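Local coordinates for precorrin-3 methylase (Rhodobacter capsulatus, PDB 3NUT), which probably methylates a precorrin intermediate on the route to vitamin B12 (cobalamin), using S-adenosyl-L-methionine as the methyl donor, at residues A[13-18]-A[86-90]; A[119-123]-A[166-170]; A[63-68]-A[92-98]; A[71-75]-A[108-113]. One frame throughout, in Å; residues are numbered along the deposited sequence.

In the fold
Contacts 1, 3 and 4 lie in the layer built on the parallel sheet, while contact 2 crosses the ligand to the mixed sheet. Contact 1 joins the end of strand 10-15 and the loop after it to the loop after the neighbouring parallel strand 80-85. Contact 2, latest in the chain, links the start of helix 121-129 to strand 165-169, the two centres about 12 Å apart; both hold S-adenosyl-L-homocysteine. Contact 3, its centre about 12 Å from that of contact 1, packs helices 65-76 and 94-104, which lead into and out of strand 80-85. Contact 4, its centre about 13 Å from that of contact 3, reuses helix 65-76, with Leu98 packing against Leu72 and Ile113.

Contact 1. Residues A[13-18]-A[86-90]; sequences VAGLGP and SGDPG. With SAH (S-adenosyl-L-homocysteine), chain E.
Where a strand end and its following turn meet a loop backbone to backbone, glycine can allow the close approach, as Gly87, Gly15 and Gly17 illustrate. Gly87, at phi/psi 64/-134, lies 3.7 Å from Gly17 (70/-175), CA to CA. The pair forms a single antiparallel hydrogen-bonded bridge, with Gly17 N to Gly87 O at 3.2 Å and Gly87 N to Gly17 O at 2.9 Å. Leu16 and Gly17 both face Gly87, which makes a classic beta bulge. A side chain on Gly87 would collide with the ligand. Gly15, still extended, brings its CA to 3.1 Å from Gly87 O, too close for a side chain. The ring of Pro89 packs beside these glycines: Pro89 CB meets Val13 CG1 at 3.5 Å, Val13 being a t rotamer, and Pro89 CD lies 3.7 Å from Gly15 N. An Asx turn, Gly90 N to Asp88 OD2 at 2.8 Å, shapes the loop beyond. The ligand SAH gives its N to Ser86 O (2.9 Å) and Asp88 O (2.8 Å), receives Asp88 N at its O (2.9 Å), and gives N6 to Pro18 O (2.6 Å). Such glycine-rich loops at the ends of adjacent parallel strands belong to the S-adenosylmethionine pocket of tetrapyrrole methylases.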
# COMPACT_ATOMS: atom_id res chain seq x y z
N VAL A 13 -6.38 -13.69 8.79
CA VAL A 13 -5.55 -13.69 7.60
C VAL A 13 -4.48 -12.64 7.86
O VAL A 13 -4.80 -11.50 8.12
CB VAL A 13 -6.38 -13.37 6.34
CG1 VAL A 13 -5.50 -13.53 5.09
CG2 VAL A 13 -7.53 -14.31 6.27
N ALA A 14 -3.21 -13.05 7.83
CA ALA A 14 -2.11 -12.21 8.28
C ALA A 14 -1.03 -11.99 7.22
O ALA A 14 -0.49 -12.97 6.68
CB ALA A 14 -1.48 -12.85 9.53
N GLY A 15 -0.67 -10.73 6.98
CA GLY A 15 0.41 -10.43 6.05
C GLY A 15 1.82 -10.50 6.64
O GLY A 15 2.10 -9.94 7.70
N LEU A 16 2.72 -11.19 5.97
CA LEU A 16 4.07 -11.36 6.48
C LEU A 16 5.05 -10.35 5.93
O LEU A 16 6.27 -10.48 6.20
CB LEU A 16 4.57 -12.78 6.15
CG LEU A 16 3.82 -13.97 6.76
CD1 LEU A 16 4.45 -15.27 6.37
CD2 LEU A 16 3.81 -13.92 8.29
N GLY A 17 4.59 -9.35 5.18
CA GLY A 17 5.52 -8.43 4.49
C GLY A 17 6.30 -9.06 3.33
O GLY A 17 6.08 -10.22 2.96
N PRO A 18 7.24 -8.29 2.73
CA PRO A 18 7.88 -8.78 1.53
C PRO A 18 9.04 -9.74 1.74
O PRO A 18 9.65 -10.18 0.77
CB PRO A 18 8.33 -7.50 0.82
CG PRO A 18 8.54 -6.52 1.94
CD PRO A 18 7.70 -6.94 3.10
N SER A 86 2.08 -13.45 1.92
CA SER A 86 3.19 -12.51 1.85
C SER A 86 2.59 -11.11 1.71
O SER A 86 1.41 -10.98 1.34
CB SER A 86 4.14 -12.85 0.68
OG SER A 86 3.47 -12.63 -0.55
N GLY A 87 3.38 -10.09 2.02
CA GLY A 87 2.94 -8.71 1.83
C GLY A 87 1.76 -8.37 2.72
O GLY A 87 1.76 -8.69 3.92
N ASP A 88 0.76 -7.72 2.12
CA ASP A 88 -0.49 -7.42 2.80
C ASP A 88 -1.51 -8.44 2.31
O ASP A 88 -1.49 -8.79 1.16
CB ASP A 88 -0.93 -5.99 2.48
CG ASP A 88 -2.19 -5.58 3.21
OD1 ASP A 88 -2.08 -4.86 4.24
OD2 ASP A 88 -3.29 -5.98 2.76
N PRO A 89 -2.41 -8.93 3.20
CA PRO A 89 -3.35 -9.99 2.76
C PRO A 89 -4.55 -9.52 1.93
O PRO A 89 -5.30 -10.34 1.37
CB PRO A 89 -3.83 -10.62 4.09
CG PRO A 89 -3.68 -9.55 5.09
CD PRO A 89 -2.55 -8.62 4.64
N GLY A 90 -4.71 -8.20 1.84
CA GLY A 90 -5.78 -7.59 1.06
C GLY A 90 -5.30 -7.19 -0.33
O GLY A 90 -6.03 -6.52 -1.09
N SAH E . -0.07 -9.90 -0.97
CA SAH E . 1.18 -9.65 -1.75
CB SAH E . 0.92 -9.77 -3.26
CG SAH E . 0.76 -11.23 -3.68
SD SAH E . 1.03 -11.50 -5.42
C SAH E . 1.60 -8.27 -1.40
O SAH E . 0.75 -7.63 -0.79
OXT SAH E . 2.70 -7.75 -1.69
C5' SAH E . 2.75 -11.94 -5.47
C4' SAH E . 3.56 -10.94 -6.32
O4' SAH E . 3.92 -9.81 -5.51
C3' SAH E . 4.89 -11.45 -6.91
O3' SAH E . 4.77 -12.02 -8.22
C2' SAH E . 5.73 -10.19 -7.00
O2' SAH E . 5.39 -9.40 -8.16
C1' SAH E . 5.27 -9.41 -5.79
N9 SAH E . 6.16 -9.63 -4.63
C8 SAH E . 5.85 -10.27 -3.48
N7 SAH E . 6.93 -10.26 -2.63
C5 SAH E . 7.95 -9.60 -3.24
C6 SAH E . 9.36 -9.22 -2.92
N6 SAH E . 9.95 -9.54 -1.74
N1 SAH E . 10.07 -8.54 -3.85
C2 SAH E . 9.52 -8.20 -5.04
N3 SAH E . 8.26 -8.52 -5.39
C4 SAH E . 7.43 -9.21 -4.55

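Contact 2. Residues A[119-123]-A[166-170]; sequences ITAML and MAFYN. With SAH (S-adenosyl-L-homocysteine), chain E.
This is a buried helix-to-strand contact across the cofactor cleft of a tetrapyrrole methylase, joining the first turn of helix 121-129 to the end of strand 165-169 in the mixed sheet. It demonstrates how one tyrosine can tie a helix start to a strand while bordering a ligand. Residues 166-169 are extended, and Asn170 then turns to positive phi (64/65). Thr120 occupies the N-cap position, and helix begins at Ala121; the closest CA pair is Met122 with Ala167, 6.3 Å apart. Tyr169, chi1 near -76° (m), sends its hydroxyl to the helix start, where Thr120 CB lies 3.2 Å from Tyr169 OH. Met122, with chi values p, t and m, sets its SD 5.2 Å from the centroid of the Tyr169 ring, at the edge, a Met-aromatic contact. Beyond it, Met122 CE rests on Ala167 CB at 3.4 Å, and Met122 CB lies 3.8 Å from Tyr169 CE2. Both segments also hold S-adenosyl-L-homocysteine: Ala121 N gives a hydrogen bond to SAH OXT (3.2 Å), so the helix start receives the carboxylate, and Asn170 N gives one to SAH O2' (3.2 Å). Phe92 meets the Tyr169 ring edge-to-face. At the centre, Met122 N donates to Tyr169 OH over 3.0 Å, at an N-H...O angle of 157°.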
# COMPACT_ATOMS: atom_id res chain seq x y z
N ILE A 119 3.39 -4.95 5.08
CA ILE A 119 4.07 -4.12 4.08
C ILE A 119 3.87 -4.77 2.72
O ILE A 119 4.25 -5.93 2.55
CB ILE A 119 5.60 -4.03 4.39
CG1 ILE A 119 5.88 -3.39 5.78
CG2 ILE A 119 6.37 -3.29 3.29
CD1 ILE A 119 5.27 -1.97 6.03
N THR A 120 3.27 -4.09 1.75
CA THR A 120 3.16 -4.69 0.42
C THR A 120 4.43 -4.44 -0.36
O THR A 120 5.01 -3.34 -0.28
CB THR A 120 2.06 -4.12 -0.46
OG1 THR A 120 2.13 -2.69 -0.43
CG2 THR A 120 0.73 -4.58 -0.04
N ALA A 121 4.80 -5.43 -1.19
CA ALA A 121 5.93 -5.36 -2.10
C ALA A 121 6.10 -4.05 -2.87
O ALA A 121 7.22 -3.55 -2.98
CB ALA A 121 5.89 -6.56 -3.06
N MET A 122 5.02 -3.49 -3.39
CA MET A 122 5.16 -2.24 -4.16
C MET A 122 5.79 -1.10 -3.35
O MET A 122 6.73 -0.43 -3.80
CB MET A 122 3.82 -1.79 -4.78
CG MET A 122 2.73 -1.35 -3.80
SD MET A 122 1.18 -0.93 -4.68
CE MET A 122 1.75 0.43 -5.67
N LEU A 123 5.27 -0.92 -2.13
CA LEU A 123 5.70 0.15 -1.24
C LEU A 123 7.04 -0.19 -0.64
O LEU A 123 7.79 0.71 -0.32
CB LEU A 123 4.65 0.40 -0.15
CG LEU A 123 3.30 1.03 -0.57
CD1 LEU A 123 2.50 1.41 0.66
CD2 LEU A 123 3.48 2.26 -1.44
N MET A 166 2.27 3.47 -11.75
CA MET A 166 1.72 2.11 -11.60
C MET A 166 2.67 1.09 -11.02
O MET A 166 3.91 1.17 -11.19
CB MET A 166 1.19 1.55 -12.92
CG MET A 166 0.88 2.53 -14.02
SD MET A 166 0.58 1.59 -15.51
CE MET A 166 0.32 2.91 -16.70
N ALA A 167 2.09 0.09 -10.38
CA ALA A 167 2.85 -1.05 -9.94
C ALA A 167 2.23 -2.36 -10.44
O ALA A 167 1.02 -2.57 -10.33
CB ALA A 167 2.97 -1.06 -8.43
N PHE A 168 3.09 -3.23 -10.95
CA PHE A 168 2.66 -4.53 -11.49
C PHE A 168 3.01 -5.68 -10.57
O PHE A 168 4.17 -5.91 -10.28
CB PHE A 168 3.28 -4.76 -12.89
CG PHE A 168 2.89 -3.72 -13.91
CD1 PHE A 168 1.58 -3.22 -13.94
CD2 PHE A 168 3.82 -3.24 -14.83
CE1 PHE A 168 1.21 -2.26 -14.88
CE2 PHE A 168 3.45 -2.28 -15.79
CZ PHE A 168 2.15 -1.78 -15.81
N TYR A 169 1.98 -6.41 -10.13
CA TYR A 169 2.16 -7.62 -9.35
C TYR A 169 2.04 -8.82 -10.29
O TYR A 169 1.15 -8.87 -11.16
CB TYR A 169 1.14 -7.70 -8.21
CG TYR A 169 1.41 -6.80 -7.00
CD1 TYR A 169 1.76 -7.34 -5.76
CD2 TYR A 169 1.30 -5.41 -7.09
CE1 TYR A 169 2.01 -6.52 -4.65
CE2 TYR A 169 1.54 -4.58 -6.00
CZ TYR A 169 1.89 -5.13 -4.77
OH TYR A 169 2.14 -4.29 -3.68
N ASN A 170 2.94 -9.79 -10.13
CA ASN A 170 2.91 -11.02 -10.92
C ASN A 170 3.15 -10.71 -12.39
O ASN A 170 2.27 -10.90 -13.21
CB ASN A 170 1.56 -11.73 -10.74
CG ASN A 170 1.26 -12.03 -9.30
OD1 ASN A 170 2.00 -12.74 -8.66
ND2 ASN A 170 0.18 -11.49 -8.79
N SAH E . -0.07 -9.90 -0.97
CA SAH E . 1.18 -9.65 -1.75
CB SAH E . 0.92 -9.77 -3.26
CG SAH E . 0.76 -11.23 -3.68
SD SAH E . 1.03 -11.50 -5.42
C SAH E . 1.60 -8.27 -1.40
O SAH E . 0.75 -7.63 -0.79
OXT SAH E . 2.70 -7.75 -1.69
C5' SAH E . 2.75 -11.94 -5.47
C4' SAH E . 3.56 -10.94 -6.32
O4' SAH E . 3.92 -9.81 -5.51
C3' SAH E . 4.89 -11.45 -6.91
O3' SAH E . 4.77 -12.02 -8.22
C2' SAH E . 5.73 -10.19 -7.00
O2' SAH E . 5.39 -9.40 -8.16
C1' SAH E . 5.27 -9.41 -5.79
N9 SAH E . 6.16 -9.63 -4.63
C8 SAH E . 5.85 -10.27 -3.48
N7 SAH E . 6.93 -10.26 -2.63
C5 SAH E . 7.95 -9.60 -3.24
C6 SAH E . 9.36 -9.22 -2.92
N6 SAH E . 9.95 -9.54 -1.74
N1 SAH E . 10.07 -8.54 -3.85
C2 SAH E . 9.52 -8.20 -5.04
N3 SAH E . 8.26 -8.52 -5.39
C4 SAH E . 7.43 -9.21 -4.55

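Contact 3. Residues A[63-68]-A[92-98]; sequences VELDRA and FAMASAL. With SAH (S-adenosyl-L-homocysteine), chain E.
One wall of the S-adenosyl-L-homocysteine pocket leads straight into helix packing here: Phe92 O lies 3.4 Å from SAH CG and Ala93 CB 3.5 Å from SAH N, and the chain then runs into helix 94-104. The start of this helix meets the start of helix 65-76 and the loop leading into it, with CA pairs Val63-Met94 at 6.0 Å, Leu65-Ala97 at 5.6 Å and Ala68-Leu98 at 5.1 Å. Small residues permit this approach. Ala97 CB takes Val63 CG1 at 3.6 Å and Leu65 CD2 at 3.7 Å, while Ala68 CB reaches Leu98 CA at 3.8 Å. In the parallel sheet these helices are the connections of successive beta-alpha-beta crossovers, the first ending in strand 80-85 and the second starting from it. Met94, all three chi angles m, carries its thioether toward residues 63-68, so that its SD sits 4.1 Å from Val63 CG1 and its CE 4.1 Å from Ala68 CB. Arg67, chi1 p, comes beside the thioether, with Arg67 NE 3.7 Å from Met94 SD; this NE is buried without a hydrogen-bond partner. No hydrogen bond crosses between the segments. Toward the sheet, Met94 and Leu98 both pack on Val13 of strand 10-15.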
# COMPACT_ATOMS: atom_id res chain seq x y z
N VAL A 63 -3.57 -18.55 -4.38
CA VAL A 63 -4.86 -18.28 -3.76
C VAL A 63 -5.91 -19.33 -4.16
O VAL A 63 -6.23 -19.44 -5.33
CB VAL A 63 -5.37 -16.86 -4.12
CG1 VAL A 63 -6.79 -16.68 -3.62
CG2 VAL A 63 -4.46 -15.78 -3.56
N GLU A 64 -6.42 -20.09 -3.19
CA GLU A 64 -7.51 -21.07 -3.44
C GLU A 64 -8.62 -20.98 -2.38
O GLU A 64 -8.35 -20.77 -1.19
CB GLU A 64 -6.95 -22.51 -3.59
CG GLU A 64 -7.99 -23.70 -3.47
CD GLU A 64 -8.88 -23.97 -4.73
OE1 GLU A 64 -9.97 -23.34 -4.90
OE2 GLU A 64 -8.50 -24.86 -5.54
N LEU A 65 -9.87 -21.14 -2.81
CA LEU A 65 -11.02 -21.08 -1.91
C LEU A 65 -11.08 -22.23 -0.89
O LEU A 65 -11.55 -22.00 0.22
CB LEU A 65 -12.35 -20.95 -2.68
CG LEU A 65 -12.57 -19.71 -3.60
CD1 LEU A 65 -14.04 -19.57 -4.04
CD2 LEU A 65 -12.06 -18.37 -3.02
N ASP A 66 -10.59 -23.42 -1.26
CA ASP A 66 -10.77 -24.65 -0.46
C ASP A 66 -10.01 -24.66 0.87
O ASP A 66 -10.46 -25.27 1.85
CB ASP A 66 -10.35 -25.89 -1.28
CG ASP A 66 -11.51 -26.51 -2.07
OD1 ASP A 66 -12.58 -25.88 -2.20
OD2 ASP A 66 -11.33 -27.65 -2.59
N ARG A 67 -8.84 -24.05 0.88
CA ARG A 67 -8.13 -23.87 2.12
C ARG A 67 -8.86 -22.88 3.03
O ARG A 67 -8.83 -23.02 4.24
CB ARG A 67 -6.70 -23.39 1.85
CG ARG A 67 -6.68 -22.12 1.03
CD ARG A 67 -5.47 -22.08 0.11
NE ARG A 67 -4.41 -21.22 0.66
CZ ARG A 67 -3.22 -21.08 0.10
NH1 ARG A 67 -2.95 -21.76 -1.03
NH2 ARG A 67 -2.30 -20.29 0.66
N ALA A 68 -9.50 -21.87 2.45
CA ALA A 68 -10.21 -20.87 3.24
C ALA A 68 -11.43 -21.48 3.90
O ALA A 68 -11.68 -21.24 5.06
CB ALA A 68 -10.59 -19.66 2.39
N PHE A 92 -4.13 -8.77 -3.69
CA PHE A 92 -4.02 -9.98 -4.55
C PHE A 92 -3.61 -11.19 -3.72
O PHE A 92 -2.57 -11.80 -4.00
CB PHE A 92 -3.03 -9.73 -5.70
CG PHE A 92 -3.31 -8.47 -6.45
CD1 PHE A 92 -4.59 -8.23 -6.99
CD2 PHE A 92 -2.31 -7.50 -6.61
CE1 PHE A 92 -4.87 -7.06 -7.67
CE2 PHE A 92 -2.58 -6.32 -7.29
CZ PHE A 92 -3.87 -6.08 -7.81
N ALA A 93 -4.41 -11.50 -2.70
CA ALA A 93 -4.01 -12.46 -1.66
C ALA A 93 -5.21 -13.08 -0.97
O ALA A 93 -6.31 -13.06 -1.52
CB ALA A 93 -3.02 -11.82 -0.65
N MET A 94 -5.02 -13.62 0.22
CA MET A 94 -5.97 -14.55 0.81
C MET A 94 -7.22 -13.93 1.50
O MET A 94 -8.22 -14.63 1.73
CB MET A 94 -5.24 -15.52 1.75
CG MET A 94 -4.58 -16.72 1.06
SD MET A 94 -5.78 -17.80 0.21
CE MET A 94 -6.82 -18.33 1.56
N ALA A 95 -7.16 -12.65 1.85
CA ALA A 95 -8.30 -12.03 2.53
C ALA A 95 -9.57 -12.08 1.67
O ALA A 95 -10.63 -12.49 2.17
CB ALA A 95 -7.98 -10.62 2.99
N SER A 96 -9.44 -11.69 0.40
CA SER A 96 -10.50 -11.82 -0.61
C SER A 96 -11.14 -13.21 -0.72
O SER A 96 -12.36 -13.35 -0.69
CB SER A 96 -9.95 -11.48 -1.99
OG SER A 96 -10.48 -10.25 -2.44
N ALA A 97 -10.28 -14.21 -0.89
CA ALA A 97 -10.67 -15.59 -0.99
C ALA A 97 -11.39 -16.09 0.25
O ALA A 97 -12.29 -16.90 0.15
CB ALA A 97 -9.44 -16.44 -1.22
N LEU A 98 -10.97 -15.63 1.42
CA LEU A 98 -11.67 -16.01 2.65
C LEU A 98 -13.11 -15.50 2.63
O LEU A 98 -14.03 -16.23 3.02
CB LEU A 98 -10.92 -15.53 3.92
CG LEU A 98 -11.65 -15.68 5.27
CD1 LEU A 98 -11.87 -17.16 5.59
CD2 LEU A 98 -10.90 -14.98 6.41
N SAH E . -0.07 -9.90 -0.97
CA SAH E . 1.18 -9.65 -1.75
CB SAH E . 0.92 -9.77 -3.26
CG SAH E . 0.76 -11.23 -3.68
SD SAH E . 1.03 -11.50 -5.42
C SAH E . 1.60 -8.27 -1.40
O SAH E . 0.75 -7.63 -0.79
OXT SAH E . 2.70 -7.75 -1.69
C5' SAH E . 2.75 -11.94 -5.47
C4' SAH E . 3.56 -10.94 -6.32
O4' SAH E . 3.92 -9.81 -5.51
C3' SAH E . 4.89 -11.45 -6.91
O3' SAH E . 4.77 -12.02 -8.22
C2' SAH E . 5.73 -10.19 -7.00
O2' SAH E . 5.39 -9.40 -8.16
C1' SAH E . 5.27 -9.41 -5.79
N9 SAH E . 6.16 -9.63 -4.63
C8 SAH E . 5.85 -10.27 -3.48
N7 SAH E . 6.93 -10.26 -2.63
C5 SAH E . 7.95 -9.60 -3.24
C6 SAH E . 9.36 -9.22 -2.92
N6 SAH E . 9.95 -9.54 -1.74
N1 SAH E . 10.07 -8.54 -3.85
C2 SAH E . 9.52 -8.20 -5.04
N3 SAH E . 8.26 -8.52 -5.39
C4 SAH E . 7.43 -9.21 -4.55

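Contact 4. Residues A[71-75]-A[108-113]; sequences ALEMA and HAGTEI
His108 opens the second segment with its imidazole laid against the helical residues 71-75; its CA is 6.7 Å from that of Leu72, the closest such pair. With chi1 at -60° (m) and chi2 at -50°, the ring offers a face to Leu72, whose CB stands 4.2 Å from the ring centroid, 24° off the normal, a CH-pi contact. Leu72 CD1 also touches His108 CD2 at 3.9 Å, and water 2 donates to Glu73 OE2 (2.9 Å) while hydrogen-bonding His108 NE2 (3.0 Å). Ala109 (-52/134) and Gly110 (96/-18) are the corners of a type II beta turn, the latter position being one that glycine suits. Thr111 closes it, with Thr111 N to His108 O at 3.0 Å and Thr111 OG1 to the same His108 O at 2.6 Å. The turn belongs to the connection from helix 94-104 to strand 113-116, at the edge of the parallel sheet, and helix 65-76 packs alongside. Water 1 bridges the two parts, donating to both Leu72 O (2.9 Å) and Thr111 OG1 (2.7 Å). Thr111 CG2 meets Ala75 CB at 3.9 Å. Glu112 OE2, not part of the helix contact, forms a salt bridge with Arg114. Ile113 then enters the strand, its CD1 4.2 Å from Leu72 CD2, and also packs on Trp242 of the second subunit.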
# COMPACT_ATOMS: atom_id res chain seq x y z
N ALA A 71 -10.14 -23.54 6.65
CA ALA A 71 -9.83 -22.64 7.75
C ALA A 71 -11.09 -22.32 8.56
O ALA A 71 -11.07 -22.35 9.79
CB ALA A 71 -9.20 -21.36 7.21
N LEU A 72 -12.20 -22.03 7.86
CA LEU A 72 -13.47 -21.74 8.52
C LEU A 72 -13.97 -22.94 9.31
O LEU A 72 -14.53 -22.77 10.40
CB LEU A 72 -14.54 -21.31 7.51
CG LEU A 72 -14.41 -20.02 6.72
CD1 LEU A 72 -15.55 -20.01 5.72
CD2 LEU A 72 -14.51 -18.80 7.64
N GLU A 73 -13.74 -24.14 8.78
CA GLU A 73 -14.24 -25.36 9.40
C GLU A 73 -13.52 -25.65 10.68
O GLU A 73 -14.12 -26.16 11.64
CB GLU A 73 -14.09 -26.58 8.48
CG GLU A 73 -15.08 -26.64 7.31
CD GLU A 73 -14.64 -27.63 6.22
OE1 GLU A 73 -13.66 -28.38 6.43
OE2 GLU A 73 -15.26 -27.67 5.14
N MET A 74 -12.22 -25.35 10.70
CA MET A 74 -11.40 -25.58 11.89
C MET A 74 -11.79 -24.57 12.97
O MET A 74 -11.86 -24.92 14.14
CB MET A 74 -9.91 -25.46 11.58
CG MET A 74 -9.32 -26.51 10.60
SD MET A 74 -7.54 -26.12 10.21
CE MET A 74 -6.89 -27.19 11.39
N ALA A 75 -12.06 -23.33 12.57
CA ALA A 75 -12.42 -22.30 13.50
C ALA A 75 -13.71 -22.69 14.22
O ALA A 75 -13.91 -22.32 15.37
CB ALA A 75 -12.57 -20.96 12.80
N HIS A 108 -21.15 -20.91 8.02
CA HIS A 108 -20.01 -20.37 8.76
C HIS A 108 -20.20 -18.86 8.95
O HIS A 108 -19.31 -18.15 9.41
CB HIS A 108 -18.68 -20.65 7.99
CG HIS A 108 -18.40 -22.11 7.77
ND1 HIS A 108 -18.45 -23.04 8.79
CD2 HIS A 108 -18.07 -22.81 6.65
CE1 HIS A 108 -18.18 -24.24 8.32
NE2 HIS A 108 -17.95 -24.14 7.02
N ALA A 109 -21.37 -18.36 8.55
CA ALA A 109 -21.78 -17.01 8.87
C ALA A 109 -21.63 -16.84 10.38
O ALA A 109 -22.04 -17.73 11.16
CB ALA A 109 -23.24 -16.79 8.45
N GLY A 110 -21.03 -15.73 10.80
CA GLY A 110 -20.78 -15.52 12.22
C GLY A 110 -19.38 -15.89 12.70
O GLY A 110 -18.98 -15.44 13.76
N THR A 111 -18.64 -16.70 11.94
CA THR A 111 -17.24 -16.98 12.30
C THR A 111 -16.51 -15.68 12.64
O THR A 111 -16.67 -14.69 11.94
CB THR A 111 -16.45 -17.73 11.15
OG1 THR A 111 -17.16 -18.91 10.71
CG2 THR A 111 -15.04 -18.13 11.62
N GLU A 112 -15.70 -15.68 13.70
CA GLU A 112 -14.87 -14.51 13.98
C GLU A 112 -13.69 -14.42 12.99
O GLU A 112 -12.97 -15.39 12.80
CB GLU A 112 -14.33 -14.53 15.41
CG GLU A 112 -13.77 -13.18 15.78
CD GLU A 112 -13.09 -13.15 17.12
OE1 GLU A 112 -13.48 -13.96 18.01
OE2 GLU A 112 -12.16 -12.31 17.28
N ILE A 113 -13.51 -13.26 12.37
CA ILE A 113 -12.53 -13.11 11.33
C ILE A 113 -11.77 -11.83 11.58
O ILE A 113 -12.37 -10.83 11.92
CB ILE A 113 -13.16 -13.07 9.92
CG1 ILE A 113 -13.42 -14.49 9.42
CG2 ILE A 113 -12.20 -12.40 8.94
CD1 ILE A 113 -14.63 -14.64 8.44
O HOH W 1 -16.39 -21.13 11.94
O HOH W 2 -17.87 -26.41 5.08